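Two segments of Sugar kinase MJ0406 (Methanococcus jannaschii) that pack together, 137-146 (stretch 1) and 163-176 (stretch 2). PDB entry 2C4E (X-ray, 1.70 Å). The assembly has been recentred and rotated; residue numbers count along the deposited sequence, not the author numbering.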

ATOM      1  N   ALA A 137     -11.881  15.552  14.492  1.00 22.16           N
ATOM      2  CA  ALA A 137     -10.585  14.942  14.375  1.00 22.70           C
ATOM      3  C   ALA A 137     -10.011  15.228  13.001  1.00 23.66           C
ATOM      4  O   ALA A 137     -10.524  16.071  12.263  1.00 23.90           O
ATOM      5  N   THR A 138      -8.921  14.570  12.651  1.00 23.16           N
ATOM      6  CA  THR A 138      -8.314  14.833  11.356  1.00 23.94           C
ATOM      7  C   THR A 138      -9.286  14.476  10.234  1.00 23.05           C
ATOM      8  O   THR A 138     -10.103  13.577  10.348  1.00 23.81           O
ATOM      9  N   GLY A 139      -9.191  15.207   9.152  1.00 22.74           N
ATOM     10  CA  GLY A 139     -10.137  15.076   8.068  1.00 22.12           C
ATOM     11  C   GLY A 139      -9.854  16.121   7.023  1.00 21.96           C
ATOM     12  O   GLY A 139      -8.712  16.247   6.553  1.00 23.30           O
ATOM     13  N   ASP A 140     -10.898  16.817   6.600  1.00 21.08           N
ATOM     14  CA  ASP A 140     -10.776  17.901   5.646  1.00 20.46           C
ATOM     15  C   ASP A 140     -10.882  19.192   6.449  1.00 20.64           C
ATOM     16  O   ASP A 140     -11.920  19.452   7.068  1.00 19.14           O
ATOM     17  N   PRO A 141      -9.809  19.972   6.512  1.00 20.25           N
ATOM     18  CA  PRO A 141      -9.825  21.181   7.349  1.00 20.35           C
ATOM     19  C   PRO A 141     -10.955  22.161   7.035  1.00 19.93           C
ATOM     20  O   PRO A 141     -11.525  22.729   7.974  1.00 19.87           O
ATOM     21  N   GLU A 142     -11.303  22.352   5.766  1.00 20.58           N
ATOM     22  CA  GLU A 142     -12.366  23.303   5.428  1.00 20.78           C
ATOM     23  C   GLU A 142     -13.705  22.799   5.954  1.00 20.45           C
ATOM     24  O   GLU A 142     -14.479  23.565   6.542  1.00 20.18           O
ATOM     25  N   PHE A 143     -13.961  21.505   5.784  1.00 19.62           N
ATOM     26  CA  PHE A 143     -15.209  20.923   6.274  1.00 19.70           C
ATOM     27  C   PHE A 143     -15.196  20.956   7.804  1.00 19.32           C
ATOM     28  O   PHE A 143     -16.203  21.262   8.437  1.00 19.24           O
ATOM     29  N   ASN A 144     -14.031  20.705   8.398  1.00 19.33           N
ATOM     30  CA  ASN A 144     -13.899  20.696   9.852  1.00 19.48           C
ATOM     31  C   ASN A 144     -14.188  22.075  10.437  1.00 20.24           C
ATOM     32  O   ASN A 144     -14.913  22.195  11.438  1.00 19.64           O
ATOM     33  N   LEU A 145     -13.694  23.123   9.786  1.00 19.81           N
ATOM     34  CA  LEU A 145     -14.024  24.481  10.227  1.00 20.39           C
ATOM     35  C   LEU A 145     -15.521  24.744  10.089  1.00 20.18           C
ATOM     36  O   LEU A 145     -16.138  25.343  10.983  1.00 19.97           O
ATOM     37  N   LYS A 146     -16.138  24.306   8.995  1.00 19.14           N
ATOM     38  CA  LYS A 146     -17.585  24.464   8.869  1.00 19.59           C
ATOM     39  C   LYS A 146     -18.296  23.804  10.037  1.00 19.42           C
ATOM     40  O   LYS A 146     -19.237  24.360  10.575  1.00 18.96           O
ATOM     41  N   GLN A 163      -2.273  15.641  12.869  1.00 26.45           N
ATOM     42  CA  GLN A 163      -1.334  15.676  11.739  1.00 26.81           C
ATOM     43  C   GLN A 163      -1.782  16.617  10.615  1.00 27.08           C
ATOM     44  O   GLN A 163      -1.004  16.880   9.689  1.00 26.78           O
ATOM     45  N   ASP A 164      -3.022  17.107  10.681  1.00 27.57           N
ATOM     46  CA  ASP A 164      -3.501  18.139   9.768  1.00 27.57           C
ATOM     47  C   ASP A 164      -2.925  19.514  10.098  1.00 28.02           C
ATOM     48  O   ASP A 164      -3.103  20.430   9.317  1.00 27.94           O
ATOM     49  N   LEU A 165      -2.272  19.680  11.254  1.00 28.51           N
ATOM     50  CA  LEU A 165      -1.867  21.017  11.723  1.00 29.14           C
ATOM     51  C   LEU A 165      -1.141  21.895  10.685  1.00 29.63           C
ATOM     52  O   LEU A 165      -1.466  23.077  10.563  1.00 29.59           O
ATOM     53  N   PRO A 166      -0.168  21.350   9.948  1.00 29.93           N
ATOM     54  CA  PRO A 166       0.520  22.120   8.899  1.00 30.26           C
ATOM     55  C   PRO A 166      -0.374  22.779   7.831  1.00 30.24           C
ATOM     56  O   PRO A 166       0.045  23.774   7.233  1.00 30.91           O
ATOM     57  N   GLN A 167      -1.565  22.233   7.592  1.00 30.35           N
ATOM     58  CA  GLN A 167      -2.503  22.765   6.592  1.00 30.13           C
ATOM     59  C   GLN A 167      -3.247  24.026   7.014  1.00 29.78           C
ATOM     60  O   GLN A 167      -3.891  24.675   6.187  1.00 30.09           O
ATOM     61  N   TYR A 168      -3.186  24.356   8.297  1.00 28.96           N
ATOM     62  CA  TYR A 168      -3.850  25.537   8.819  1.00 28.46           C
ATOM     63  C   TYR A 168      -2.903  26.727   8.814  1.00 28.04           C
ATOM     64  O   TYR A 168      -1.832  26.673   9.424  1.00 28.28           O
ATOM     65  N   SER A 169      -3.315  27.800   8.145  1.00 27.35           N
ATOM     66  CA  SER A 169      -2.640  29.082   8.227  1.00 27.58           C
ATOM     67  C   SER A 169      -2.855  29.655   9.603  1.00 27.89           C
ATOM     68  O   SER A 169      -3.783  29.246  10.313  1.00 28.34           O
ATOM     69  N   LYS A 170      -2.049  30.647   9.956  1.00 27.87           N
ATOM     70  CA  LYS A 170      -2.268  31.396  11.188  1.00 28.21           C
ATOM     71  C   LYS A 170      -3.753  31.778  11.328  1.00 27.70           C
ATOM     72  O   LYS A 170      -4.354  31.617  12.393  1.00 27.09           O
ATOM     73  N   GLU A 171      -4.344  32.247  10.235  1.00 27.64           N
ATOM     74  CA  GLU A 171      -5.705  32.810  10.252  1.00 27.16           C
ATOM     75  C   GLU A 171      -6.792  31.750  10.441  1.00 27.39           C
ATOM     76  O   GLU A 171      -7.750  31.929  11.212  1.00 26.42           O
ATOM     77  N   MET A 172      -6.640  30.642   9.731  1.00 26.93           N
ATOM     78  CA  MET A 172      -7.583  29.554   9.808  1.00 27.22           C
ATOM     79  C   MET A 172      -7.514  28.820  11.146  1.00 26.38           C
ATOM     80  O   MET A 172      -8.525  28.353  11.668  1.00 25.84           O
ATOM     81  N   LEU A 173      -6.313  28.671  11.678  1.00 25.66           N
ATOM     82  CA  LEU A 173      -6.151  28.033  12.981  1.00 24.94           C
ATOM     83  C   LEU A 173      -6.773  28.875  14.077  1.00 24.25           C
ATOM     84  O   LEU A 173      -7.416  28.341  14.982  1.00 23.51           O
ATOM     85  N   LEU A 174      -6.596  30.186  13.990  1.00 23.73           N
ATOM     86  CA  LEU A 174      -7.173  31.095  14.958  1.00 23.78           C
ATOM     87  C   LEU A 174      -8.687  30.969  14.867  1.00 22.95           C
ATOM     88  O   LEU A 174      -9.358  30.854  15.878  1.00 23.10           O
ATOM     89  N   GLU A 175      -9.209  30.907  13.651  1.00 22.66           N
ATOM     90  CA  GLU A 175     -10.670  30.820  13.463  1.00 22.41           C
ATOM     91  C   GLU A 175     -11.285  29.552  14.052  1.00 22.63           C
ATOM     92  O   GLU A 175     -12.297  29.627  14.726  1.00 21.68           O
ATOM     93  N   ILE A 176     -10.692  28.385  13.821  1.00 22.36           N
ATOM     94  CA  ILE A 176     -11.280  27.172  14.369  1.00 22.46           C
ATOM     95  C   ILE A 176     -11.140  27.126  15.897  1.00 21.88           C
ATOM     96  O   ILE A 176     -12.044  26.671  16.589  1.00 20.27           O
TER

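Packing of 137-146 against 163-176 in Sugar kinase MJ0406, burying 536 Å² in all. Pro141 and Leu145, one helical turn apart on helix 141-146, each lose 90 Å² to the other stretch. Pro141 points toward it, ring puckered C-gamma exo: its CB lies 3.7 Å from Tyr168 CZ, approaching that ring obliquely, and 3.7 Å from Met172 CE, while its CG sits 3.5 Å from Gln167 OE1. Met172 reaches this site fully extended (t, t, t), so that its CE also comes within 3.4 Å of Pro141 O. Leu145 leaves its helix sideways, but its t, p rotamer brings the tip inward; Leu145 CD1 rests 3.8 Å from Ile176 CB and 3.9 Å from Glu175 CG, and Leu145 CD2 lies 4.3 Å from Met172 CG. Ile176 (t, t) points back toward stretch 1, its CD1 4.0 Å from Asn144 C. The polar end belongs to Asp164, which points in with chi1 m and loses 64 Å². Its OD2 accepts a nearly straight hydrogen bond from Gly139 N (2.9 Å, 171°) and lies 3.6 Å from CB of Thr138, a p rotamer also directed inward. The other carboxylate oxygen, Asp164 OD1, accepts a bond from water 1 (2.7 Å), which also donates to Gly139 O (2.6 Å), so carboxylate and water together tie the Gly139 backbone to the 3-10 segment.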

ATOM      1  CB  ALA A 137     -10.709  13.448  14.631  1.00 22.83           C
ATOM      2  CB  THR A 138      -6.988  14.086  11.163  1.00 24.97           C
ATOM      3  OG1 THR A 138      -7.150  12.724  11.559  1.00 26.47           O
ATOM      4  CG2 THR A 138      -5.917  14.654  12.082  1.00 27.26           C
ATOM      5  CB  ASP A 140     -11.894  17.819   4.618  1.00 20.79           C
ATOM      6  CG  ASP A 140     -11.847  18.942   3.627  1.00 21.74           C
ATOM      7  OD1 ASP A 140     -11.245  18.781   2.539  1.00 22.92           O
ATOM      8  OD2 ASP A 140     -12.408  20.035   3.848  1.00 20.89           O
ATOM      9  CB  PRO A 141      -8.450  21.797   7.075  1.00 20.35           C
ATOM     10  CG  PRO A 141      -7.585  20.572   6.820  1.00 21.15           C
ATOM     11  CD  PRO A 141      -8.474  19.741   5.930  1.00 21.37           C
ATOM     12  CB  GLU A 142     -12.445  23.571   3.918  1.00 21.57           C
ATOM     13  CG  GLU A 142     -13.647  24.429   3.524  1.00 24.90           C
ATOM     14  CD  GLU A 142     -13.839  24.627   2.021  1.00 29.39           C
ATOM     15  OE1 GLU A 142     -13.414  23.783   1.195  1.00 32.62           O
ATOM     16  OE2 GLU A 142     -14.455  25.646   1.660  1.00 32.89           O
ATOM     17  CB  PHE A 143     -15.359  19.493   5.747  1.00 19.18           C
ATOM     18  CG  PHE A 143     -16.636  18.820   6.158  1.00 20.21           C
ATOM     19  CD1 PHE A 143     -17.792  18.993   5.423  1.00 19.78           C
ATOM     20  CD2 PHE A 143     -16.678  18.004   7.279  1.00 21.27           C
ATOM     21  CE1 PHE A 143     -18.982  18.362   5.788  1.00 22.11           C
ATOM     22  CE2 PHE A 143     -17.871  17.369   7.644  1.00 22.28           C
ATOM     23  CZ  PHE A 143     -19.020  17.556   6.897  1.00 21.79           C
ATOM     24  CB  ASN A 144     -12.517  20.203  10.284  1.00 19.75           C
ATOM     25  CG  ASN A 144     -12.354  18.692  10.123  1.00 20.12           C
ATOM     26  OD1 ASN A 144     -11.233  18.139  10.197  1.00 22.45           O
ATOM     27  ND2 ASN A 144     -13.445  18.025   9.897  1.00 16.62           N
ATOM     28  CB  LEU A 145     -13.219  25.525   9.447  1.00 20.64           C
ATOM     29  CG  LEU A 145     -13.494  26.994   9.776  1.00 21.29           C
ATOM     30  CD1 LEU A 145     -13.275  27.303  11.265  1.00 22.47           C
ATOM     31  CD2 LEU A 145     -12.628  27.894   8.921  1.00 23.66           C
ATOM     32  CB  LYS A 146     -18.134  23.852   7.576  1.00 19.03           C
ATOM     33  CG  LYS A 146     -17.716  24.548   6.301  1.00 20.22           C
ATOM     34  CD  LYS A 146     -18.295  23.800   5.110  1.00 21.21           C
ATOM     35  CE  LYS A 146     -18.122  24.567   3.818  1.00 23.05           C
ATOM     36  NZ  LYS A 146     -18.356  23.697   2.625  1.00 22.13           N
ATOM     37  CB  GLN A 163      -1.105  14.265  11.185  0.20 26.62           C
ATOM     38  CG  GLN A 163      -0.444  13.300  12.173  0.20 26.65           C
ATOM     39  CD  GLN A 163       1.052  13.530  12.347  0.20 26.43           C
ATOM     40  OE1 GLN A 163       1.614  14.485  11.808  0.20 27.59           O
ATOM     41  NE2 GLN A 163       1.697  12.651  13.104  0.20 26.02           N
ATOM     42  CB  ASP A 164      -5.034  18.286   9.844  1.00 28.21           C
ATOM     43  CG  ASP A 164      -5.791  17.135   9.204  1.00 27.62           C
ATOM     44  OD1 ASP A 164      -5.167  16.202   8.651  1.00 25.35           O
ATOM     45  OD2 ASP A 164      -7.041  17.112   9.212  1.00 29.55           O
ATOM     46  CB  LEU A 165      -1.056  20.944  13.036  1.00 29.28           C
ATOM     47  CG  LEU A 165      -0.651  22.312  13.614  1.00 29.29           C
ATOM     48  CD1 LEU A 165      -1.878  23.102  14.064  0.20 28.79           C
ATOM     49  CD2 LEU A 165       0.351  22.170  14.766  1.00 29.60           C
ATOM     50  CB  PRO A 166       1.451  21.078   8.259  1.00 30.31           C
ATOM     51  CG  PRO A 166       1.695  20.075   9.347  1.00 30.25           C
ATOM     52  CD  PRO A 166       0.382  19.984  10.067  1.00 30.08           C
ATOM     53  CB  GLN A 167      -3.538  21.699   6.223  1.00 30.25           C
ATOM     54  CG  GLN A 167      -2.932  20.480   5.549  1.00 30.41           C
ATOM     55  CD  GLN A 167      -3.959  19.412   5.267  1.00 31.02           C
ATOM     56  OE1 GLN A 167      -5.000  19.688   4.668  1.00 30.50           O
ATOM     57  NE2 GLN A 167      -3.676  18.192   5.697  1.00 30.60           N
ATOM     58  CB  TYR A 168      -4.316  25.289  10.258  1.00 28.62           C
ATOM     59  CG  TYR A 168      -5.461  24.305  10.394  1.00 28.43           C
ATOM     60  CD1 TYR A 168      -5.238  22.933  10.334  1.00 28.79           C
ATOM     61  CD2 TYR A 168      -6.768  24.745  10.585  1.00 26.00           C
ATOM     62  CE1 TYR A 168      -6.276  22.029  10.456  1.00 27.98           C
ATOM     63  CE2 TYR A 168      -7.830  23.839  10.714  1.00 27.60           C
ATOM     64  CZ  TYR A 168      -7.577  22.485  10.651  1.00 27.09           C
ATOM     65  OH  TYR A 168      -8.607  21.588  10.768  1.00 28.11           O
ATOM     66  CB  SER A 169      -3.234  30.064   7.209  1.00 27.88           C
ATOM     67  OG  SER A 169      -4.582  30.358   7.555  1.00 28.13           O
ATOM     68  CB  LYS A 170      -1.391  32.651  11.202  1.00 28.51           C
ATOM     69  CG  LYS A 170      -1.331  33.356  12.541  1.00 30.14           C
ATOM     70  CD  LYS A 170      -0.470  34.609  12.467  1.00 31.89           C
ATOM     71  CE  LYS A 170      -0.574  35.422  13.749  1.00 32.70           C
ATOM     72  NZ  LYS A 170       0.345  36.596  13.744  0.20 31.88           N
ATOM     73  CB  GLU A 171      -5.943  33.600   8.954  1.00 27.55           C
ATOM     74  CG  GLU A 171      -5.120  34.884   8.837  0.20 26.06           C
ATOM     75  CD  GLU A 171      -3.684  34.676   8.357  0.20 25.31           C
ATOM     76  OE1 GLU A 171      -3.408  33.698   7.629  0.20 23.25           O
ATOM     77  OE2 GLU A 171      -2.818  35.508   8.708  0.20 24.13           O
ATOM     78  CB  MET A 172      -7.300  28.561   8.700  1.00 27.61           C
ATOM     79  CG  MET A 172      -8.389  27.534   8.567  1.00 28.74           C
ATOM     80  SD  MET A 172      -7.984  26.342   7.321  1.00 33.51           S
ATOM     81  CE  MET A 172      -9.509  25.375   7.290  1.00 29.27           C
ATOM     82  CB  LEU A 173      -4.667  27.782  13.288  1.00 25.26           C
ATOM     83  CG  LEU A 173      -4.381  26.936  14.527  1.00 25.58           C
ATOM     84  CD1 LEU A 173      -5.073  25.575  14.416  1.00 26.08           C
ATOM     85  CD2 LEU A 173      -2.861  26.782  14.720  1.00 27.07           C
ATOM     86  CB  LEU A 174      -6.731  32.532  14.683  1.00 24.05           C
ATOM     87  CG  LEU A 174      -7.223  33.604  15.645  1.00 26.07           C
ATOM     88  CD1 LEU A 174      -6.762  33.316  17.070  1.00 27.55           C
ATOM     89  CD2 LEU A 174      -6.716  34.983  15.176  1.00 28.27           C
ATOM     90  CB  GLU A 175     -11.037  30.952  11.984  1.00 22.95           C
ATOM     91  CG  GLU A 175     -12.531  31.069  11.733  1.00 24.04           C
ATOM     92  CD  GLU A 175     -13.145  32.390  12.183  1.00 27.14           C
ATOM     93  OE1 GLU A 175     -12.420  33.285  12.688  1.00 27.42           O
ATOM     94  OE2 GLU A 175     -14.372  32.534  12.013  1.00 25.43           O
ATOM     95  CB  ILE A 176     -10.715  25.911  13.669  1.00 22.28           C
ATOM     96  CG1 ILE A 176     -11.595  24.701  13.964  1.00 24.94           C
ATOM     97  CG2 ILE A 176      -9.253  25.636  14.075  1.00 22.54           C
ATOM     98  CD1 ILE A 176     -11.442  23.593  12.958  1.00 26.71           C
TER
HETATM   99  O   HOH W   1      -6.518  14.869   6.750  1.00 28.41           O